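Local coordinates for protein yeast glycogen phosphorylase (Saccharomyces cerevisiae, PDB 1YGP) that belongs to the carbohydrate phosphorylase family, whose members have the GT-B fold, and holds a bound pyridoxal-5'-phosphate, at residues A373-Q378 / E429-I434; I363-N366 / P370-A373; V380-D383 / D388-E391; L473-S478 / K502-S507; E255-V260 / Q332-A337. All coordinates share one frame; numbering follows the deposited sequence.

Contact 1: A373-Q378 / E429-I434; sequences AIVELQ and EIIYDI
Val375 and Gln378 of helix 372-384 meet Ile430 and Ile431 of helix 425-445 where two helices cross on one side of the mixed sheet of this GT-B fold protein. The case illustrates how a nearly perpendicular crossing can rely on a few side chains. The short axes of 373-378 and 429-434 lie 96° apart and approach to 10.2 Å, and no hydrogen bond joins the two segments. The tight part consists of two pairs, Val375 on Ile431 and the Gln378 methylene on Ile430. Both methyls of Val375 reach the same atom, CG1 and CG2 standing 4.0 and 3.9 Å from Ile431 CG1, and the two side chains cross at about a right angle. Although the first bond of the Ile431 side chain does not aim at the other helix, an extended chain (chi2 178°) carries its outer carbons there. Leu473 of helix 470-477 touches both residues and thickens this apolar patch.

Elsewhere the interface is looser. Ile430 CD1 lies 4.2 Å from the carbonyl oxygen Val375 O, and Ile434 points at helix 372-384 but its side chain comes no nearer to 373-378 than 4.6 Å. Glu429 and Tyr432 lie clear of 373-378 and are partly exposed, Glu429 forming a salt bridge with Arg426. Gln378, in the packed part, combines apolar and polar roles: a bend at chi2 (65°) turns the amide off toward Trp389 O, to which NE2 makes a weak hydrogen bond, while the methylene CG rests 3.6 Å from the branch methyl CG2 of Ile430.

Contact 2: I363-N366 / P370-A373; sequences IQLN and PTLA
Leu365 against Pro370 is an apolar contact between the end of a strand and the turn that leads into the following helix, buried in the mixed sheet's domain. The ring carbon Pro370 CG lies 3.8 Å from Leu365 CA and 3.9 Å from Leu365 CB, and the two side chains slide past each other in opposite directions. Leu365 CG stands anti to its own carbonyl carbon (chi1 -54°), and beyond it the two methyls divide the work: CD1 comes within 3.9 Å of Thr371 CA, while CD2 is 4.0 Å from the carbonyl oxygen Pro370 O.

Here the chain makes the first turn of a beta-alpha-beta crossover: strand 361-366 passes through helices 372-384 and 389-399 to reach the neighbouring parallel strand 400-404. Polar groups in the turn are served locally, with Thr371 OG1 hydrogen-bonded to Thr368 O and Ala373 N to Pro370 O at 3.0 Å. Asn366 adds its carbonyl oxygen, 3.9 Å from Pro370 CD, but the first bond of its side chain points away from 370-373. That amide is held at both ends, OD1 by His405 NE2 and ND2 by Ser103 OG.

Contact 3: V380-D383 / D388-E391; sequences VLVD and DWHE
Val382, near the end of helix 372-384, touches Trp389, the first residue of helix 389-399, across a short connection between consecutive helices. One methyl does the work. With CG1 anti to the backbone N (chi1 163°), the other branch, CG2, stands anti to the carbonyl carbon and comes 3.8 Å from Trp389 CA and 4.2 Å from the indole carbon Trp389 CD1. This approach to the ring is oblique, and the two side chains cross at a slant.

The indole itself heads elsewhere. Its first bond leads away from 380-383, and with CG anti to the backbone N (chi1 -159°) the five-membered ring keeps CD1 near the valine while the larger ring extends toward helix 425-445. There Phe437 meets both Trp389 and His390 edge-to-face. The aromatic cluster is tied together within the helix as well, because Trp389 CE3 sits 3.9 Å above the plane of the His390 ring, over its centre.

Asp388 occupies the N-cap position of the second helix. Its carboxylate oxygen OD2 accepts a weak hydrogen bond from His390 N (3.2 Å, with a bent N-H...O angle of 129°), and its backbone oxygen receives another weak one from Glu391 N. Between Leu381 and Leu387 a backbone hydrogen bond helps close the connection. The chemistry is thus divided: the two segments meet through dispersion contacts of a single methyl, whereas the polar start of the second helix is served by its own cap, whose negative charge would be expected to interact favourably with the helix dipole.

Contact 4: L473-S478 / K502-S507; sequences LAIVGS and KFYGPS
Ile475 and Val476, on the last turn of helix 470-477, receive the ring of Tyr504 from the end of helix 498-504. Along the first segment, Leu473 contributes through its backbone, its oxygen accepting from Gly477 N at 2.9 Å. Ala474 offers its carbonyl to the helix end farther on. Ile475 is the first to touch the tyrosine: its branch methyl CG2 lies 4.4 Å from Tyr504 CE2, approaching the ring obliquely. Val476 makes the closer contact, since the phenol oxygen Tyr504 OH stands 3.6 Å from both its CA and its CG2, and the two side chains cross at about a right angle. After Gly477 the chain leaves helical geometry at Ser478, whose hydroxyl OG folds back and donates a hydrogen bond to Ala474 O (2.7 Å), tilted 30° from the carbonyl plane.

The tyrosine is held from its own side too. Phe503 CD2 lies 3.5 Å above its ring, over the centre, and Lys508 makes a cation-pi interaction with it. Gly505 then ends the helix with a positive phi of 94°.

Both helices run into strands of the mixed sheet, 470-477 into 478-483 and 498-504, after a short 3-10 turn, into 509-511, which pair in parallel. Phe438 of helix 425-445 packs against Val476 and Tyr504 and meets Phe503 edge-to-face, while Tyr402 of strand 400-404 underlies Ala474 and Ile475.

Contact 5: E255-V260 / Q332-A337; sequences ERVLAV and QYFWCA
Phe334 presents its ring to strand 255-267, with the carbonyl oxygen Leu258 O at the ring edge, near its plane, 3.8 Å from CE1. The methyl Ala259 CB approaches obliquely instead, 3.6 Å from both CE1 and CZ of Phe334, and so does Val257 CG2, 3.9 Å from Phe334 CD1. One face of the neighbouring Tyr333 ring is covered from within its own helix by Ala337 CB, which stands 3.7 Å above the plane and offset toward the rim.

A single aromatic side chain therefore spans the gap between helix and sheet. The short axes of 255-260 and 332-337 are 9.6 Å apart at their closest and inclined by 55°. With CG anti to the backbone N (chi1 173°), Phe334 extends far enough from its helix to fit between Val257 and Ala259. These two, separated by one residue, point to the same side of the strand, as the alternation of a beta strand requires, while Leu258 between them turns its side chain to the other side and contributes its carbonyl.

Strand 255-267 lies between the antiparallel strands 221-232 and 274-284, and from the latter Trp280 and Ala282 also touch the phenylalanine. Helix 303-313 also takes part, its Ile311 packing on both Val257 and Phe334. Long helix 322-350 thus covers this antiparallel part of the mixed sheet, and Trp335, whose first side-chain bond points away from 255-260, hydrogen-bonds through its indole NE1 to Tyr187 O in strand 184-189.

In the fold
Helix 372-384 ties three of the contacts together: contact 2 lies at its start, contact 1 along its first half and contact 3 near its end, the last nested in the chain loop that contact 1 closes. Contacts 1 and 3 have centres about 10 Å apart and share the surroundings of Trp389, whose ring packs on Asp433 and Ile434. Leu473 of contact 4 joins contacts 1 and 2 by packing on Val375 and Thr371. Contact 5 reaches contact 2 where Trp335 packs on Pro370, and contact 1 through Tyr333 OH, hydrogen-bonded to Glu376 OE1. Contact 2 lies outside the pyridoxal-5'-phosphate pocket, with the Asn366 side chain about 12 Å from the cofactor.

Contact 1: A373-Q378 / E429-I434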
# COMPACT_ATOMS: atom_id res chain seq x y z
N ALA A 373 -6.39 -14.68 24.79
CA ALA A 373 -6.83 -13.45 25.43
C ALA A 373 -7.09 -13.64 26.91
O ALA A 373 -6.83 -12.73 27.70
CB ALA A 373 -8.11 -12.95 24.81
N ILE A 374 -7.57 -14.82 27.35
CA ILE A 374 -7.81 -15.15 28.76
C ILE A 374 -6.48 -15.10 29.54
O ILE A 374 -6.28 -14.33 30.48
CB ILE A 374 -8.46 -16.59 28.82
CG1 ILE A 374 -9.91 -16.51 28.44
CG2 ILE A 374 -8.36 -17.21 30.18
CD1 ILE A 374 -10.47 -17.84 27.92
N VAL A 375 -5.53 -15.89 29.05
CA VAL A 375 -4.22 -16.02 29.66
C VAL A 375 -3.47 -14.70 29.67
O VAL A 375 -2.65 -14.42 30.54
CB VAL A 375 -3.47 -17.10 28.87
CG1 VAL A 375 -2.12 -17.37 29.47
CG2 VAL A 375 -4.23 -18.39 28.94
N GLU A 376 -3.68 -13.88 28.64
CA GLU A 376 -3.08 -12.56 28.53
C GLU A 376 -3.71 -11.58 29.52
O GLU A 376 -2.93 -10.84 30.15
CB GLU A 376 -3.25 -12.09 27.10
CG GLU A 376 -2.86 -10.65 26.79
CD GLU A 376 -1.38 -10.31 26.88
OE1 GLU A 376 -0.54 -11.20 26.98
OE2 GLU A 376 -1.07 -9.12 26.82
N LEU A 377 -5.04 -11.52 29.73
CA LEU A 377 -5.61 -10.59 30.69
C LEU A 377 -5.07 -11.01 32.04
O LEU A 377 -4.57 -10.15 32.77
CB LEU A 377 -7.14 -10.63 30.71
CG LEU A 377 -7.88 -9.65 31.65
CD1 LEU A 377 -7.32 -8.25 31.50
CD2 LEU A 377 -9.36 -9.67 31.35
N GLN A 378 -5.01 -12.30 32.37
CA GLN A 378 -4.42 -12.72 33.64
C GLN A 378 -2.97 -12.26 33.74
O GLN A 378 -2.59 -11.66 34.75
CB GLN A 378 -4.52 -14.23 33.76
CG GLN A 378 -4.03 -14.81 35.06
CD GLN A 378 -4.81 -14.43 36.30
OE1 GLN A 378 -5.78 -13.66 36.29
NE2 GLN A 378 -4.42 -15.00 37.43
N GLU A 429 3.49 -20.59 32.00
CA GLU A 429 3.50 -20.59 33.45
C GLU A 429 2.09 -20.39 33.96
O GLU A 429 1.57 -21.18 34.76
CB GLU A 429 4.39 -19.48 33.95
CG GLU A 429 5.88 -19.61 33.72
CD GLU A 429 6.74 -18.56 34.43
OE1 GLU A 429 6.22 -17.64 35.09
OE2 GLU A 429 7.97 -18.65 34.34
N ILE A 430 1.40 -19.36 33.47
CA ILE A 430 0.05 -19.09 33.93
C ILE A 430 -0.89 -20.24 33.53
O ILE A 430 -1.75 -20.61 34.34
CB ILE A 430 -0.38 -17.70 33.37
CG1 ILE A 430 0.62 -16.63 33.80
CG2 ILE A 430 -1.71 -17.27 33.94
CD1 ILE A 430 0.40 -15.21 33.29
N ILE A 431 -0.73 -20.91 32.38
CA ILE A 431 -1.63 -22.01 32.05
C ILE A 431 -1.40 -23.17 33.03
O ILE A 431 -2.38 -23.79 33.46
CB ILE A 431 -1.42 -22.48 30.60
CG1 ILE A 431 -1.79 -21.31 29.70
CG2 ILE A 431 -2.31 -23.67 30.24
CD1 ILE A 431 -1.61 -21.50 28.18
N TYR A 432 -0.17 -23.44 33.44
CA TYR A 432 0.06 -24.47 34.45
C TYR A 432 -0.61 -24.07 35.75
O TYR A 432 -1.32 -24.89 36.34
CB TYR A 432 1.55 -24.68 34.65
CG TYR A 432 2.19 -25.57 33.59
CD1 TYR A 432 1.39 -26.44 32.85
CD2 TYR A 432 3.57 -25.57 33.39
CE1 TYR A 432 1.95 -27.31 31.93
CE2 TYR A 432 4.14 -26.44 32.46
CZ TYR A 432 3.32 -27.30 31.74
OH TYR A 432 3.84 -28.17 30.80
N ASP A 433 -0.49 -22.81 36.19
CA ASP A 433 -1.14 -22.37 37.41
C ASP A 433 -2.65 -22.47 37.40
O ASP A 433 -3.25 -23.05 38.31
CB ASP A 433 -0.79 -20.93 37.72
CG ASP A 433 0.56 -20.70 38.38
OD1 ASP A 433 1.44 -21.56 38.37
OD2 ASP A 433 0.73 -19.60 38.91
N ILE A 434 -3.26 -21.94 36.33
CA ILE A 434 -4.70 -21.97 36.11
C ILE A 434 -5.20 -23.41 36.24
O ILE A 434 -6.12 -23.71 37.01
CB ILE A 434 -4.93 -21.35 34.68
CG1 ILE A 434 -4.82 -19.82 34.77
CG2 ILE A 434 -6.29 -21.79 34.10
CD1 ILE A 434 -4.83 -19.04 33.43

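Contact 2: I363-N366 / P370-A373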
# COMPACT_ATOMS: atom_id res chain seq x y z
N ILE A 363 -16.19 -9.78 26.67
CA ILE A 363 -15.41 -10.16 25.49
C ILE A 363 -15.92 -11.53 25.03
O ILE A 363 -15.92 -12.49 25.82
CB ILE A 363 -13.87 -10.25 25.79
CG1 ILE A 363 -13.34 -8.98 26.46
CG2 ILE A 363 -13.13 -10.48 24.45
CD1 ILE A 363 -11.81 -8.95 26.74
N GLN A 364 -16.34 -11.65 23.77
CA GLN A 364 -16.85 -12.91 23.27
C GLN A 364 -15.80 -13.66 22.46
O GLN A 364 -15.21 -13.11 21.53
CB GLN A 364 -18.07 -12.65 22.40
CG GLN A 364 -18.85 -13.91 22.10
CD GLN A 364 -19.45 -14.58 23.32
OE1 GLN A 364 -20.16 -13.98 24.12
NE2 GLN A 364 -19.22 -15.86 23.56
N LEU A 365 -15.54 -14.91 22.75
CA LEU A 365 -14.54 -15.63 22.02
C LEU A 365 -15.31 -16.35 20.95
O LEU A 365 -16.10 -17.27 21.24
CB LEU A 365 -13.83 -16.63 22.91
CG LEU A 365 -13.19 -16.17 24.23
CD1 LEU A 365 -12.17 -17.23 24.56
CD2 LEU A 365 -12.46 -14.83 24.14
N ASN A 366 -15.21 -15.88 19.70
CA ASN A 366 -15.89 -16.59 18.65
C ASN A 366 -14.98 -17.76 18.27
O ASN A 366 -13.99 -17.61 17.55
CB ASN A 366 -16.13 -15.66 17.49
CG ASN A 366 -16.88 -16.36 16.36
OD1 ASN A 366 -17.71 -17.26 16.59
ND2 ASN A 366 -16.60 -16.02 15.11
N PRO A 370 -9.29 -17.14 19.88
CA PRO A 370 -8.82 -16.12 20.80
C PRO A 370 -8.69 -16.56 22.25
O PRO A 370 -8.65 -15.69 23.12
CB PRO A 370 -9.78 -14.98 20.60
CG PRO A 370 -11.07 -15.72 20.38
CD PRO A 370 -10.70 -16.95 19.60
N THR A 371 -8.55 -17.85 22.59
CA THR A 371 -8.45 -18.25 23.98
C THR A 371 -7.22 -17.64 24.66
O THR A 371 -7.27 -17.31 25.84
CB THR A 371 -8.46 -19.79 24.00
OG1 THR A 371 -9.72 -20.15 23.43
CG2 THR A 371 -8.31 -20.43 25.38
N LEU A 372 -6.11 -17.37 23.95
CA LEU A 372 -4.96 -16.70 24.56
C LEU A 372 -5.30 -15.36 25.19
O LEU A 372 -4.60 -14.95 26.12
CB LEU A 372 -3.84 -16.49 23.52
CG LEU A 372 -2.81 -17.63 23.33
CD1 LEU A 372 -1.84 -17.28 22.22
CD2 LEU A 372 -1.99 -17.82 24.58
N ALA A 373 -6.39 -14.68 24.79
CA ALA A 373 -6.83 -13.45 25.43
C ALA A 373 -7.09 -13.64 26.91
O ALA A 373 -6.83 -12.73 27.70
CB ALA A 373 -8.11 -12.95 24.81

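Contact 3: V380-D383 / D388-E391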
# COMPACT_ATOMS: atom_id res chain seq x y z
N VAL A 380 -1.46 -9.61 32.27
CA VAL A 380 -1.20 -8.20 32.49
C VAL A 380 -1.69 -7.82 33.87
O VAL A 380 -0.97 -7.07 34.55
CB VAL A 380 -1.87 -7.29 31.44
CG1 VAL A 380 -1.47 -7.78 30.08
CG2 VAL A 380 -3.36 -7.32 31.49
N LEU A 381 -2.83 -8.33 34.36
CA LEU A 381 -3.32 -7.94 35.68
C LEU A 381 -2.35 -8.38 36.76
O LEU A 381 -2.09 -7.62 37.69
CB LEU A 381 -4.69 -8.52 35.97
CG LEU A 381 -5.89 -7.99 35.22
CD1 LEU A 381 -7.11 -8.66 35.82
CD2 LEU A 381 -6.04 -6.48 35.35
N VAL A 382 -1.77 -9.56 36.67
CA VAL A 382 -0.80 -9.98 37.65
C VAL A 382 0.55 -9.33 37.38
O VAL A 382 1.01 -8.58 38.23
CB VAL A 382 -0.73 -11.50 37.63
CG1 VAL A 382 0.52 -12.04 38.30
CG2 VAL A 382 -1.97 -11.99 38.36
N ASP A 383 1.23 -9.49 36.25
CA ASP A 383 2.56 -8.92 36.08
C ASP A 383 2.71 -7.41 35.98
O ASP A 383 3.64 -6.85 36.55
CB ASP A 383 3.22 -9.51 34.87
CG ASP A 383 3.36 -11.03 34.91
OD1 ASP A 383 3.22 -11.63 35.97
OD2 ASP A 383 3.61 -11.61 33.85
N ASP A 388 -3.66 -9.43 42.93
CA ASP A 388 -3.44 -10.74 43.50
C ASP A 388 -3.83 -11.73 42.41
O ASP A 388 -4.81 -11.51 41.69
CB ASP A 388 -4.33 -10.92 44.72
CG ASP A 388 -4.29 -12.30 45.36
OD1 ASP A 388 -3.19 -12.77 45.68
OD2 ASP A 388 -5.35 -12.91 45.53
N TRP A 389 -3.13 -12.85 42.34
CA TRP A 389 -3.43 -13.88 41.35
C TRP A 389 -4.89 -14.26 41.45
O TRP A 389 -5.61 -14.32 40.46
CB TRP A 389 -2.60 -15.12 41.57
CG TRP A 389 -2.48 -16.00 40.33
CD1 TRP A 389 -1.36 -15.94 39.54
CD2 TRP A 389 -3.39 -16.93 39.89
NE1 TRP A 389 -1.54 -16.84 38.61
CE2 TRP A 389 -2.73 -17.45 38.77
CE3 TRP A 389 -4.65 -17.41 40.26
CZ2 TRP A 389 -3.33 -18.45 38.01
CZ3 TRP A 389 -5.25 -18.41 39.49
CH2 TRP A 389 -4.59 -18.92 38.38
N HIS A 390 -5.40 -14.43 42.66
CA HIS A 390 -6.78 -14.83 42.75
C HIS A 390 -7.77 -13.71 42.48
O HIS A 390 -8.84 -14.00 41.95
CB HIS A 390 -6.98 -15.46 44.11
CG HIS A 390 -6.41 -16.88 44.05
ND1 HIS A 390 -5.24 -17.34 44.51
CD2 HIS A 390 -7.05 -17.91 43.42
CE1 HIS A 390 -5.15 -18.61 44.17
NE2 HIS A 390 -6.24 -18.94 43.52
N GLU A 391 -7.44 -12.44 42.71
CA GLU A 391 -8.41 -11.39 42.47
C GLU A 391 -8.53 -11.17 40.96
O GLU A 391 -9.62 -11.02 40.41
CB GLU A 391 -7.94 -10.17 43.17
CG GLU A 391 -8.92 -9.00 43.22
CD GLU A 391 -8.24 -7.68 43.59
OE1 GLU A 391 -7.37 -7.66 44.47
OE2 GLU A 391 -8.58 -6.66 42.98

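Contact 4: L473-S478 / K502-S507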
# COMPACT_ATOMS: atom_id res chain seq x y z
N LEU A 473 -9.26 -24.78 28.38
CA LEU A 473 -8.83 -23.53 28.97
C LEU A 473 -9.90 -22.45 28.78
O LEU A 473 -10.13 -21.61 29.67
CB LEU A 473 -7.52 -23.08 28.31
CG LEU A 473 -6.85 -21.72 28.61
CD1 LEU A 473 -6.63 -21.46 30.10
CD2 LEU A 473 -5.51 -21.76 27.90
N ALA A 474 -10.57 -22.48 27.62
CA ALA A 474 -11.62 -21.53 27.34
C ALA A 474 -12.82 -21.81 28.24
O ALA A 474 -13.37 -20.83 28.75
CB ALA A 474 -12.06 -21.63 25.90
N ILE A 475 -13.24 -23.07 28.52
CA ILE A 475 -14.36 -23.33 29.44
C ILE A 475 -14.00 -22.82 30.83
O ILE A 475 -14.76 -22.06 31.44
CB ILE A 475 -14.71 -24.82 29.68
CG1 ILE A 475 -14.74 -25.71 28.46
CG2 ILE A 475 -16.09 -24.78 30.27
CD1 ILE A 475 -15.71 -25.39 27.34
N VAL A 476 -12.83 -23.21 31.33
CA VAL A 476 -12.35 -22.77 32.64
C VAL A 476 -12.19 -21.26 32.75
O VAL A 476 -12.37 -20.74 33.85
CB VAL A 476 -11.01 -23.50 32.93
CG1 VAL A 476 -10.36 -23.02 34.20
CG2 VAL A 476 -11.30 -24.97 33.15
N GLY A 477 -11.87 -20.50 31.69
CA GLY A 477 -11.73 -19.05 31.81
C GLY A 477 -13.00 -18.24 31.52
O GLY A 477 -13.00 -17.02 31.75
N SER A 478 -14.08 -18.83 31.02
CA SER A 478 -15.27 -18.08 30.65
C SER A 478 -16.38 -18.18 31.68
O SER A 478 -16.45 -19.15 32.44
CB SER A 478 -15.81 -18.61 29.35
OG SER A 478 -14.83 -18.57 28.33
N LYS A 502 -20.52 -31.58 34.63
CA LYS A 502 -20.59 -32.16 35.96
C LYS A 502 -20.03 -31.20 36.99
O LYS A 502 -20.69 -30.90 37.98
CB LYS A 502 -19.79 -33.46 36.07
N PHE A 503 -18.85 -30.67 36.73
CA PHE A 503 -18.20 -29.76 37.66
C PHE A 503 -18.81 -28.36 37.73
O PHE A 503 -18.80 -27.76 38.81
CB PHE A 503 -16.72 -29.70 37.27
CG PHE A 503 -15.92 -28.74 38.12
CD1 PHE A 503 -15.64 -29.06 39.45
CD2 PHE A 503 -15.50 -27.53 37.57
CE1 PHE A 503 -14.94 -28.14 40.23
CE2 PHE A 503 -14.80 -26.63 38.37
CZ PHE A 503 -14.52 -26.93 39.69
N TYR A 504 -19.28 -27.77 36.63
CA TYR A 504 -19.79 -26.41 36.64
C TYR A 504 -21.29 -26.29 36.77
O TYR A 504 -21.82 -25.30 37.28
CB TYR A 504 -19.39 -25.67 35.37
CG TYR A 504 -17.94 -25.26 35.37
CD1 TYR A 504 -17.52 -24.27 36.25
CD2 TYR A 504 -17.04 -25.87 34.52
CE1 TYR A 504 -16.18 -23.90 36.29
CE2 TYR A 504 -15.69 -25.51 34.56
CZ TYR A 504 -15.28 -24.52 35.45
OH TYR A 504 -13.93 -24.17 35.51
N GLY A 505 -21.99 -27.30 36.28
CA GLY A 505 -23.43 -27.29 36.26
C GLY A 505 -23.97 -26.78 34.93
O GLY A 505 -23.49 -25.80 34.37
N PRO A 506 -25.05 -27.39 34.42
CA PRO A 506 -25.71 -27.05 33.17
C PRO A 506 -25.93 -25.59 32.85
O PRO A 506 -25.95 -25.18 31.70
CB PRO A 506 -27.01 -27.79 33.25
CG PRO A 506 -27.27 -27.82 34.74
CD PRO A 506 -25.90 -28.29 35.17
N SER A 507 -26.08 -24.79 33.89
CA SER A 507 -26.31 -23.35 33.81
C SER A 507 -25.30 -22.59 32.95
O SER A 507 -25.64 -21.70 32.17
CB SER A 507 -26.30 -22.83 35.26
OG SER A 507 -25.83 -23.84 36.18

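Contact 5: E255-V260 / Q332-A337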
# COMPACT_ATOMS: atom_id res chain seq x y z
N GLU A 255 11.61 -10.88 20.74
CA GLU A 255 11.32 -10.25 19.46
C GLU A 255 10.17 -9.32 19.75
O GLU A 255 9.38 -9.59 20.68
CB GLU A 255 10.93 -11.34 18.49
CG GLU A 255 10.60 -10.93 17.05
CD GLU A 255 10.31 -12.12 16.14
OE1 GLU A 255 11.01 -13.13 16.27
OE2 GLU A 255 9.41 -12.05 15.30
N ARG A 256 10.05 -8.20 19.04
CA ARG A 256 8.94 -7.30 19.25
C ARG A 256 8.50 -6.87 17.88
O ARG A 256 9.35 -6.59 17.04
CB ARG A 256 9.26 -5.99 19.98
CG ARG A 256 9.90 -6.05 21.38
CD ARG A 256 9.68 -4.77 22.19
NE ARG A 256 9.63 -3.57 21.35
CZ ARG A 256 9.16 -2.40 21.79
NH1 ARG A 256 8.70 -2.23 23.04
NH2 ARG A 256 9.03 -1.39 20.92
N VAL A 257 7.21 -6.87 17.63
CA VAL A 257 6.66 -6.45 16.36
C VAL A 257 5.70 -5.34 16.71
O VAL A 257 5.49 -5.09 17.92
CB VAL A 257 5.90 -7.58 15.65
CG1 VAL A 257 6.91 -8.58 15.15
CG2 VAL A 257 4.96 -8.31 16.59
N LEU A 258 5.11 -4.65 15.73
CA LEU A 258 4.20 -3.57 16.06
C LEU A 258 2.86 -3.85 15.46
O LEU A 258 2.82 -4.36 14.34
CB LEU A 258 4.65 -2.25 15.52
CG LEU A 258 5.83 -1.59 16.17
CD1 LEU A 258 5.94 -0.20 15.59
CD2 LEU A 258 5.64 -1.46 17.67
N ALA A 259 1.79 -3.52 16.17
CA ALA A 259 0.45 -3.73 15.68
C ALA A 259 -0.07 -2.33 15.39
O ALA A 259 -0.08 -1.47 16.27
CB ALA A 259 -0.39 -4.38 16.74
N VAL A 260 -0.43 -2.03 14.16
CA VAL A 260 -0.95 -0.73 13.81
C VAL A 260 -2.41 -1.01 13.48
O VAL A 260 -2.69 -1.98 12.75
CB VAL A 260 -0.15 -0.21 12.60
CG1 VAL A 260 -0.73 1.06 12.01
CG2 VAL A 260 1.26 0.06 13.08
N GLN A 332 -2.19 -15.71 16.29
CA GLN A 332 -3.25 -15.70 17.30
C GLN A 332 -2.81 -14.96 18.56
O GLN A 332 -3.62 -14.27 19.20
CB GLN A 332 -3.65 -17.13 17.68
CG GLN A 332 -4.23 -17.96 16.56
CD GLN A 332 -4.79 -19.31 16.98
OE1 GLN A 332 -5.75 -19.83 16.40
NE2 GLN A 332 -4.27 -19.95 18.01
N TYR A 333 -1.53 -15.04 18.92
CA TYR A 333 -1.07 -14.25 20.04
C TYR A 333 -1.11 -12.77 19.64
O TYR A 333 -1.83 -12.04 20.32
CB TYR A 333 0.35 -14.60 20.49
CG TYR A 333 0.73 -13.79 21.72
CD1 TYR A 333 -0.21 -13.54 22.72
CD2 TYR A 333 1.99 -13.22 21.82
CE1 TYR A 333 0.09 -12.71 23.79
CE2 TYR A 333 2.31 -12.39 22.89
CZ TYR A 333 1.36 -12.14 23.86
OH TYR A 333 1.62 -11.28 24.90
N PHE A 334 -0.44 -12.31 18.56
CA PHE A 334 -0.43 -10.92 18.08
C PHE A 334 -1.80 -10.22 18.12
O PHE A 334 -1.98 -9.15 18.70
CB PHE A 334 0.15 -10.98 16.67
CG PHE A 334 0.13 -9.68 15.88
CD1 PHE A 334 1.06 -8.68 16.15
CD2 PHE A 334 -0.87 -9.46 14.93
CE1 PHE A 334 1.00 -7.47 15.47
CE2 PHE A 334 -0.93 -8.24 14.25
CZ PHE A 334 0.00 -7.24 14.53
N TRP A 335 -2.83 -10.84 17.59
CA TRP A 335 -4.15 -10.26 17.59
C TRP A 335 -4.72 -10.26 18.99
O TRP A 335 -5.30 -9.23 19.34
CB TRP A 335 -4.98 -11.07 16.62
CG TRP A 335 -6.50 -11.13 16.76
CD1 TRP A 335 -7.35 -10.06 16.60
CD2 TRP A 335 -7.14 -12.31 16.99
NE1 TRP A 335 -8.55 -10.59 16.71
CE2 TRP A 335 -8.47 -11.93 16.94
CE3 TRP A 335 -6.76 -13.63 17.21
CZ2 TRP A 335 -9.44 -12.91 17.11
CZ3 TRP A 335 -7.75 -14.59 17.39
CH2 TRP A 335 -9.08 -14.23 17.33
N CYS A 336 -4.60 -11.33 19.80
CA CYS A 336 -5.11 -11.31 21.18
C CYS A 336 -4.46 -10.26 22.08
O CYS A 336 -5.12 -9.52 22.82
CB CYS A 336 -4.92 -12.66 21.79
SG CYS A 336 -6.15 -13.78 21.08
N ALA A 337 -3.16 -10.13 21.93
CA ALA A 337 -2.32 -9.21 22.64
C ALA A 337 -2.68 -7.74 22.40
O ALA A 337 -3.02 -7.00 23.33
CB ALA A 337 -0.88 -9.45 22.22